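Local atomic coordinates of nitrite oxidoreductase subunit B (PDB entry 7B04), a protein that carries electrons through three [4Fe-4S] clusters and one [3Fe-4S] cluster in the nitrite oxidoreductase complex, probably between the catalytic subunit and a heme b. Residues Lys206-Tyr211 against Thr229-Lys234; Met58-Val63 against Lys222-Gly227. All coordinates share one frame; numbering follows the deposited sequence.

Contact 1: residues Lys206-Tyr211 against Thr229-Lys234. With F3S (Fe3-s4 cluster), chain B; HEM (protoporphyrin IX containing Fe), chain C.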
loop_
_atom_site.group_PDB
_atom_site.type_symbol
_atom_site.label_atom_id
_atom_site.label_comp_id
_atom_site.label_asym_id
_atom_site.label_seq_id
_atom_site.Cartn_x
_atom_site.Cartn_y
_atom_site.Cartn_z
ATOM N N LYS A 206 -14.139 -29.923 12.504
ATOM C CA LYS A 206 -14.534 -31.324 12.410
ATOM C C LYS A 206 -16.050 -31.495 12.393
ATOM O O LYS A 206 -16.557 -32.417 11.745
ATOM C CB LYS A 206 -13.931 -32.125 13.567
ATOM C CG LYS A 206 -14.252 -33.615 13.527
ATOM C CD LYS A 206 -13.609 -34.360 14.685
ATOM C CE LYS A 206 -13.974 -35.837 14.659
ATOM N NZ LYS A 206 -13.334 -36.591 15.771
ATOM N N ARG A 207 -16.787 -30.613 13.072
ATOM C CA ARG A 207 -18.220 -30.791 13.264
ATOM C C ARG A 207 -19.081 -29.806 12.490
ATOM O O ARG A 207 -20.290 -30.028 12.384
ATOM C CB ARG A 207 -18.578 -30.667 14.752
ATOM C CG ARG A 207 -18.113 -31.813 15.626
ATOM C CD ARG A 207 -18.619 -31.640 17.050
ATOM N NE ARG A 207 -20.072 -31.760 17.133
ATOM C CZ ARG A 207 -20.898 -30.742 17.349
ATOM N NH1 ARG A 207 -22.206 -30.949 17.410
ATOM N NH2 ARG A 207 -20.417 -29.516 17.505
ATOM N N CYS A 208 -18.500 -28.735 11.953
ATOM C CA CYS A 208 -19.279 -27.779 11.177
ATOM C C CYS A 208 -19.866 -28.446 9.940
ATOM O O CYS A 208 -19.236 -29.306 9.318
ATOM C CB CYS A 208 -18.406 -26.593 10.772
ATOM S SG CYS A 208 -19.241 -25.369 9.741
ATOM N N ARG A 209 -21.091 -28.052 9.587
ATOM C CA ARG A 209 -21.774 -28.618 8.430
ATOM C C ARG A 209 -22.170 -27.561 7.404
ATOM O O ARG A 209 -23.031 -27.817 6.555
ATOM C CB ARG A 209 -23.000 -29.415 8.878
ATOM C CG ARG A 209 -22.654 -30.703 9.613
ATOM C CD ARG A 209 -23.893 -31.510 9.952
ATOM N NE ARG A 209 -24.574 -32.003 8.758
ATOM C CZ ARG A 209 -24.264 -33.132 8.131
ATOM N NH1 ARG A 209 -24.944 -33.502 7.055
ATOM N NH2 ARG A 209 -23.275 -33.894 8.579
ATOM N N GLY A 210 -21.550 -26.387 7.448
ATOM C CA GLY A 210 -21.841 -25.354 6.465
ATOM C C GLY A 210 -23.263 -24.839 6.516
ATOM O O GLY A 210 -23.892 -24.648 5.469
ATOM N N TYR A 211 -23.786 -24.612 7.721
ATOM C CA TYR A 211 -25.142 -24.118 7.912
ATOM C C TYR A 211 -25.283 -22.625 7.667
ATOM O O TYR A 211 -26.397 -22.115 7.775
ATOM C CB TYR A 211 -25.656 -24.466 9.308
ATOM C CG TYR A 211 -26.007 -25.928 9.464
ATOM C CD1 TYR A 211 -26.055 -26.779 8.366
ATOM C CD2 TYR A 211 -26.276 -26.460 10.713
ATOM C CE1 TYR A 211 -26.366 -28.120 8.513
ATOM C CE2 TYR A 211 -26.586 -27.794 10.866
ATOM C CZ TYR A 211 -26.630 -28.621 9.770
ATOM O OH TYR A 211 -26.942 -29.951 9.935
ATOM N N THR A 229 -14.165 -26.192 1.194
ATOM C CA THR A 229 -14.380 -27.143 2.279
ATOM C C THR A 229 -15.849 -27.336 2.624
ATOM O O THR A 229 -16.165 -28.192 3.460
ATOM C CB THR A 229 -13.613 -26.694 3.529
ATOM O OG1 THR A 229 -13.974 -25.346 3.859
ATOM C CG2 THR A 229 -12.113 -26.767 3.281
ATOM N N ARG A 230 -16.744 -26.578 1.994
ATOM C CA ARG A 230 -18.182 -26.626 2.242
ATOM C C ARG A 230 -18.530 -26.376 3.706
ATOM O O ARG A 230 -19.569 -26.839 4.186
ATOM C CB ARG A 230 -18.780 -27.961 1.782
ATOM C CG ARG A 230 -19.132 -28.025 0.304
ATOM C CD ARG A 230 -17.892 -28.184 -0.561
ATOM N NE ARG A 230 -18.223 -28.539 -1.937
ATOM C CZ ARG A 230 -17.337 -28.601 -2.926
ATOM N NH1 ARG A 230 -16.061 -28.325 -2.694
ATOM N NH2 ARG A 230 -17.727 -28.933 -4.148
ATOM N N VAL A 231 -17.680 -25.637 4.425
ATOM C CA VAL A 231 -17.921 -25.254 5.810
ATOM C C VAL A 231 -17.429 -23.823 5.989
ATOM O O VAL A 231 -16.674 -23.293 5.171
ATOM C CB VAL A 231 -17.245 -26.187 6.846
ATOM C CG1 VAL A 231 -17.576 -27.653 6.579
ATOM C CG2 VAL A 231 -15.745 -25.960 6.879
ATOM N N SER A 232 -17.863 -23.200 7.080
ATOM C CA SER A 232 -17.502 -21.819 7.367
ATOM C C SER A 232 -16.288 -21.739 8.283
ATOM O O SER A 232 -16.017 -22.644 9.077
ATOM C CB SER A 232 -18.674 -21.077 8.008
ATOM O OG SER A 232 -19.791 -21.030 7.139
ATOM N N GLU A 233 -15.554 -20.636 8.156
ATOM C CA GLU A 233 -14.363 -20.364 8.946
ATOM C C GLU A 233 -14.446 -18.943 9.483
ATOM O O GLU A 233 -15.251 -18.128 9.023
ATOM C CB GLU A 233 -13.082 -20.543 8.119
ATOM C CG GLU A 233 -12.832 -21.960 7.635
ATOM C CD GLU A 233 -11.667 -22.041 6.665
ATOM O OE1 GLU A 233 -11.183 -20.976 6.227
ATOM O OE2 GLU A 233 -11.236 -23.168 6.342
ATOM N N LYS A 234 -13.605 -18.644 10.470
ATOM C CA LYS A 234 -13.607 -17.327 11.091
ATOM C C LYS A 234 -12.232 -17.057 11.685
ATOM O O LYS A 234 -11.375 -17.940 11.749
ATOM C CB LYS A 234 -14.690 -17.224 12.168
ATOM C CG LYS A 234 -14.383 -18.040 13.412
ATOM C CD LYS A 234 -15.473 -17.895 14.458
ATOM C CE LYS A 234 -15.420 -16.534 15.122
ATOM N NZ LYS A 234 -14.182 -16.360 15.930
HETATM FE FE1 F3S B . -22.900 -23.881 12.506
HETATM FE FE3 F3S B . -21.064 -24.311 10.554
HETATM FE FE4 F3S B . -22.072 -21.820 10.941
HETATM S S1 F3S B . -22.778 -25.617 11.107
HETATM S S2 F3S B . -24.189 -22.187 11.649
HETATM S S3 F3S B . -20.763 -23.019 12.429
HETATM S S4 F3S B . -21.609 -22.775 8.948
HETATM C CHA HEM C . -30.320 -31.434 10.767
HETATM C CHB HEM C . -34.038 -30.093 13.617
HETATM C CHC HEM C . -36.531 -33.878 11.864
HETATM C CHD HEM C . -32.742 -35.332 9.131
HETATM C C1A HEM C . -31.062 -30.802 11.748
HETATM C C2A HEM C . -30.563 -29.834 12.702
HETATM C C3A HEM C . -31.585 -29.451 13.486
HETATM C C4A HEM C . -32.770 -30.178 13.073
HETATM C CMA HEM C . -31.540 -28.426 14.641
HETATM C CAA HEM C . -29.101 -29.331 12.739
HETATM C CBA HEM C . -28.410 -29.738 14.033
HETATM C CGA HEM C . -27.741 -31.068 13.840
HETATM O O1A HEM C . -27.729 -31.878 14.802
HETATM O O2A HEM C . -27.234 -31.317 12.716
HETATM C C1B HEM C . -35.077 -30.963 13.350
HETATM C C2B HEM C . -36.450 -30.842 13.795
HETATM C C3B HEM C . -37.144 -31.896 13.315
HETATM C C4B HEM C . -36.225 -32.708 12.536
HETATM C CMB HEM C . -36.942 -29.680 14.687
HETATM C CAB HEM C . -38.644 -32.259 13.474
HETATM C CBB HEM C . -39.577 -31.444 13.983
HETATM C C1C HEM C . -35.750 -34.554 10.940
HETATM C C2C HEM C . -36.200 -35.639 10.084
HETATM C C3C HEM C . -35.170 -36.035 9.330
HETATM C C4C HEM C . -34.011 -35.233 9.682
HETATM C CMC HEM C . -37.631 -36.221 10.041
HETATM C CAC HEM C . -35.202 -37.164 8.274
HETATM C CBC HEM C . -34.306 -38.153 8.285
HETATM C C1D HEM C . -31.786 -34.340 9.265
HETATM C C2D HEM C . -30.606 -34.150 8.439
HETATM C C3D HEM C . -29.948 -33.082 8.888
HETATM C C4D HEM C . -30.675 -32.542 10.022
HETATM C CMD HEM C . -30.166 -35.022 7.245
HETATM C CAD HEM C . -28.633 -32.532 8.293
HETATM C CBD HEM C . -28.912 -31.359 7.360
HETATM C CGD HEM C . -27.650 -30.988 6.623
HETATM O O1D HEM C . -27.713 -30.104 5.733
HETATM O O2D HEM C . -26.579 -31.580 6.912
HETATM N NA HEM C . -32.405 -30.985 12.015
HETATM N NB HEM C . -34.983 -32.107 12.588
HETATM N NC HEM C . -34.405 -34.332 10.673
HETATM N ND HEM C . -31.798 -33.332 10.224
HETATM FE FE HEM C . -33.315 -32.687 11.628
#
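Beside the touching pair Cys208 and Val231, two flat groups, the Arg209 guanidinium and the Tyr211 ring, reach the heme propionates. The 206-211 loop supplies a cysteine ligand of the [3Fe-4S] cluster, within the 4Fe-4S dicluster domain. At the guanidinium edge, near its plane, sits one heme propionate: NE donates to HEM O2D over 2.8 Å, and NH1 reaches the same oxygen, while NH2 pairs with Glu234 of subunit C. The Tyr211 ring has O2D at its edge, in plane; cluster sulfur S1 approaches the ring obliquely near CG and CD2, and heme CAA near CE2. The Tyr211 hydroxyl donates to the other propionate (OH to HEM O2A 3.1 Å) and weakly accepts from Arg209 NE; a phenylalanine here would probably leave O2A without this donor and Arg209 without its weak partner. Cys208 SG, anti to the backbone N (chi1 177°), binds FE3 at 2.3 Å. It also takes a nearly straight hydrogen bond from Gly210 N (3.4 Å, 169°) and a weak one from Ser232 N; such N-H donors would tend to stabilise the reduced cluster. Val231, branched and apolar, packs against the cysteine, its CB 3.6 Å from Cys208 SG. Glycine suits position 210, where phi is positive (64°) and the backbones draw close: Gly210 CA makes a C-H...O contact of 3.5 Å with Arg230 O.

Contact 2: residues Met58-Val63 against Lys222-Gly227; sequences MWWNNV and KPMYRG. With SF4 (iron/sulfur cluster), chain Y; SF4 (iron/sulfur cluster), chain Z.
Lys222 reaches across to Trp60 and Asn62, its ammonium group making the polar link. NZ donates to Trp60 O at 2.9 Å, from above the carbonyl plane (38° out of it), and more weakly to Asn62 OD1 at 3.3 Å. The chain is bent about CB-CG (chi2 -69°), with CD turned back rather than anti to CA, and again at chi3. A long, charged residue suits this place between two clusters: Lys222 CB touches S2 of one [4Fe-4S] cluster, Trp60 CE3 lies 3.8 Å from S3 of the next, and the positive charge may help to balance theirs. The Asn62 amide is used at both ends, since ND2 bonds to Glu64. Met58 O accepts from Lys46 and Thr50, and the Arg226 guanidinium bonds to Lys53 O, Glu233 and Leu215 O of subunit C.

Beside this polar link the Met58 and Met224 chains lie alongside one another and run opposite ways, Met58 CG 3.5 Å from Met224 SD, and Met224 CE rests 3.6 Å from Trp59 O. The Met224 sulfur lies in the plane of the Trp60 indole, at the edge beside CD1 (3.8 Å), a Met-aromatic contact. Unbranched methionines can lie against each other and bring a polarisable sulfur to the indole edge, while the broad indole spans from Met224 to the cluster. Trp60 touches Cys45 of helix 40-46 and Glu233 of strand 231-233, while Asn62 pairs its backbone with Arg173 of strand 169-173.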
loop_
_atom_site.group_PDB
_atom_site.type_symbol
_atom_site.label_atom_id
_atom_site.label_comp_id
_atom_site.label_asym_id
_atom_site.label_seq_id
_atom_site.Cartn_x
_atom_site.Cartn_y
_atom_site.Cartn_z
ATOM N N MET A 58 -11.913 -14.092 1.341
ATOM C CA MET A 58 -11.955 -14.012 2.795
ATOM C C MET A 58 -10.851 -13.088 3.297
ATOM O O MET A 58 -9.668 -13.313 3.015
ATOM C CB MET A 58 -11.821 -15.405 3.411
ATOM C CG MET A 58 -13.115 -16.205 3.383
ATOM S SD MET A 58 -12.907 -17.972 3.668
ATOM C CE MET A 58 -12.117 -17.973 5.272
ATOM N N TRP A 59 -11.243 -12.051 4.037
ATOM C CA TRP A 59 -10.322 -11.112 4.675
ATOM C C TRP A 59 -10.777 -10.967 6.125
ATOM O O TRP A 59 -11.576 -10.079 6.439
ATOM C CB TRP A 59 -10.301 -9.770 3.942
ATOM C CG TRP A 59 -9.939 -9.882 2.491
ATOM C CD1 TRP A 59 -10.797 -10.035 1.442
ATOM C CD2 TRP A 59 -8.621 -9.850 1.931
ATOM N NE1 TRP A 59 -10.094 -10.103 0.263
ATOM C CE2 TRP A 59 -8.757 -9.991 0.535
ATOM C CE3 TRP A 59 -7.339 -9.716 2.473
ATOM C CZ2 TRP A 59 -7.661 -10.004 -0.324
ATOM C CZ3 TRP A 59 -6.252 -9.726 1.618
ATOM C CH2 TRP A 59 -6.420 -9.872 0.235
ATOM N N TRP A 60 -10.303 -11.854 6.995
ATOM C CA TRP A 60 -10.735 -11.825 8.404
ATOM C C TRP A 60 -10.349 -10.477 8.985
ATOM O O TRP A 60 -11.144 -9.900 9.660
ATOM C CB TRP A 60 -10.137 -13.000 9.170
ATOM C CG TRP A 60 -10.530 -14.348 8.651
ATOM C CD1 TRP A 60 -11.544 -14.632 7.804
ATOM C CD2 TRP A 60 -9.923 -15.605 8.961
ATOM N NE1 TRP A 60 -11.612 -15.962 7.568
ATOM C CE2 TRP A 60 -10.622 -16.583 8.254
ATOM C CE3 TRP A 60 -8.855 -16.000 9.758
ATOM C CZ2 TRP A 60 -10.291 -17.925 8.326
ATOM C CZ3 TRP A 60 -8.526 -17.323 9.835
ATOM C CH2 TRP A 60 -9.234 -18.267 9.123
ATOM N N ASN A 61 -9.164 -9.983 8.676
ATOM C CA ASN A 61 -8.817 -8.626 9.132
ATOM C C ASN A 61 -8.961 -7.718 7.923
ATOM O O ASN A 61 -8.461 -8.069 6.880
ATOM C CB ASN A 61 -7.420 -8.522 9.731
ATOM C CG ASN A 61 -7.062 -7.113 10.143
ATOM O OD1 ASN A 61 -7.155 -6.757 11.300
ATOM N ND2 ASN A 61 -6.646 -6.291 9.206
ATOM N N ASN A 62 -9.764 -6.676 8.071
ATOM C CA ASN A 62 -9.958 -5.652 7.031
ATOM C C ASN A 62 -9.992 -4.303 7.719
ATOM O O ASN A 62 -10.470 -4.248 8.807
ATOM C CB ASN A 62 -11.223 -5.862 6.206
ATOM C CG ASN A 62 -12.480 -5.333 6.846
ATOM O OD1 ASN A 62 -12.934 -5.867 7.830
ATOM N ND2 ASN A 62 -13.078 -4.315 6.270
ATOM N N VAL A 63 -9.417 -3.293 7.086
ATOM C CA VAL A 63 -9.495 -1.889 7.558
ATOM C C VAL A 63 -10.306 -1.172 6.493
ATOM O O VAL A 63 -9.963 -1.254 5.356
ATOM C CB VAL A 63 -8.110 -1.268 7.748
ATOM C CG1 VAL A 63 -8.212 0.127 8.292
ATOM C CG2 VAL A 63 -7.290 -2.113 8.672
ATOM N N LYS A 222 -18.021 -11.552 10.188
ATOM C CA LYS A 222 -16.719 -12.204 10.235
ATOM C C LYS A 222 -16.748 -13.674 9.808
ATOM O O LYS A 222 -15.828 -14.111 9.104
ATOM C CB LYS A 222 -16.117 -12.062 11.634
ATOM C CG LYS A 222 -15.704 -10.633 11.972
ATOM C CD LYS A 222 -14.504 -10.184 11.142
ATOM C CE LYS A 222 -14.901 -9.190 10.056
ATOM N NZ LYS A 222 -13.726 -8.709 9.278
ATOM N N PRO A 223 -17.742 -14.479 10.204
ATOM C CA PRO A 223 -17.779 -15.866 9.715
ATOM C C PRO A 223 -18.026 -15.899 8.216
ATOM O O PRO A 223 -18.954 -15.264 7.710
ATOM C CB PRO A 223 -18.943 -16.496 10.493
ATOM C CG PRO A 223 -19.180 -15.595 11.638
ATOM C CD PRO A 223 -18.843 -14.230 11.149
ATOM N N MET A 224 -17.195 -16.655 7.508
ATOM C CA MET A 224 -17.230 -16.697 6.057
ATOM C C MET A 224 -17.220 -18.142 5.587
ATOM O O MET A 224 -16.486 -18.975 6.125
ATOM C CB MET A 224 -16.048 -15.932 5.457
ATOM C CG MET A 224 -15.968 -14.486 5.916
ATOM S SD MET A 224 -14.417 -13.675 5.497
ATOM C CE MET A 224 -14.474 -12.258 6.590
ATOM N N TYR A 225 -18.033 -18.429 4.575
ATOM C CA TYR A 225 -18.200 -19.780 4.056
ATOM C C TYR A 225 -17.118 -20.075 3.028
ATOM O O TYR A 225 -16.950 -19.328 2.054
ATOM C CB TYR A 225 -19.586 -19.938 3.441
ATOM C CG TYR A 225 -19.881 -21.294 2.842
ATOM C CD1 TYR A 225 -19.967 -22.428 3.640
ATOM C CD2 TYR A 225 -20.106 -21.435 1.480
ATOM C CE1 TYR A 225 -20.259 -23.666 3.095
ATOM C CE2 TYR A 225 -20.393 -22.668 0.926
ATOM C CZ TYR A 225 -20.468 -23.781 1.737
ATOM O OH TYR A 225 -20.755 -25.008 1.183
ATOM N N ARG A 226 -16.388 -21.161 3.252
ATOM C CA ARG A 226 -15.316 -21.581 2.361
ATOM C C ARG A 226 -15.866 -22.529 1.308
ATOM O O ARG A 226 -16.262 -23.657 1.628
ATOM C CB ARG A 226 -14.184 -22.247 3.136
ATOM C CG ARG A 226 -12.910 -22.371 2.328
ATOM C CD ARG A 226 -11.735 -22.836 3.159
ATOM N NE ARG A 226 -10.618 -23.195 2.296
ATOM C CZ ARG A 226 -9.552 -23.881 2.692
ATOM N NH1 ARG A 226 -9.445 -24.307 3.947
ATOM N NH2 ARG A 226 -8.587 -24.148 1.824
ATOM N N GLY A 227 -15.982 -22.028 0.081
ATOM C CA GLY A 227 -16.477 -22.854 -1.013
ATOM C C GLY A 227 -15.807 -24.212 -1.134
ATOM O O GLY A 227 -16.474 -25.218 -1.384
HETATM FE FE1 SF4 Y . -6.040 -13.212 11.420
HETATM FE FE2 SF4 Y . -7.855 -13.059 13.461
HETATM FE FE3 SF4 Y . -5.897 -11.161 13.227
HETATM FE FE4 SF4 Y . -5.251 -13.708 13.993
HETATM S S1 SF4 Y . -6.552 -12.222 15.133
HETATM S S2 SF4 Y . -4.164 -12.427 12.452
HETATM S S3 SF4 Y . -6.739 -14.919 12.761
HETATM S S4 SF4 Y . -7.589 -11.572 11.751
HETATM FE FE1 SF4 Z . -19.184 -12.153 14.919
HETATM FE FE2 SF4 Z . -18.806 -11.813 17.607
HETATM FE FE3 SF4 Z . -16.765 -12.760 16.050
HETATM FE FE4 SF4 Z . -18.949 -14.336 16.553
HETATM S S1 SF4 Z . -17.429 -13.571 18.073
HETATM S S2 SF4 Z . -17.927 -14.017 14.542
HETATM S S3 SF4 Z . -20.609 -12.771 16.588
HETATM S S4 SF4 Z . -17.741 -10.702 15.926
#

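In the fold
Both contacts are buried, and they share a two-stranded antiparallel hairpin: contact 2 uses strand 224-226 and contact 1 its partner 231-233. Probable backbone hydrogen bonds join them, Glu233 N to Met224 O (2.8 Å) and Val231 O to Arg226 N (2.9 Å). Contact 1 lies farther out, its centre about 26 Å from the chain centre against about 17 Å. Both reach subunits A and C, but contact 1 meets the heme, and its chemistry is that of cluster ligation and propionate binding. Contact 2, between two [4Fe-4S] clusters, relies on methionine and tryptophan packing and on one lysine bonded to a backbone carbonyl and, weakly, an asparagine. Together they probably line neighbouring steps of the electron path.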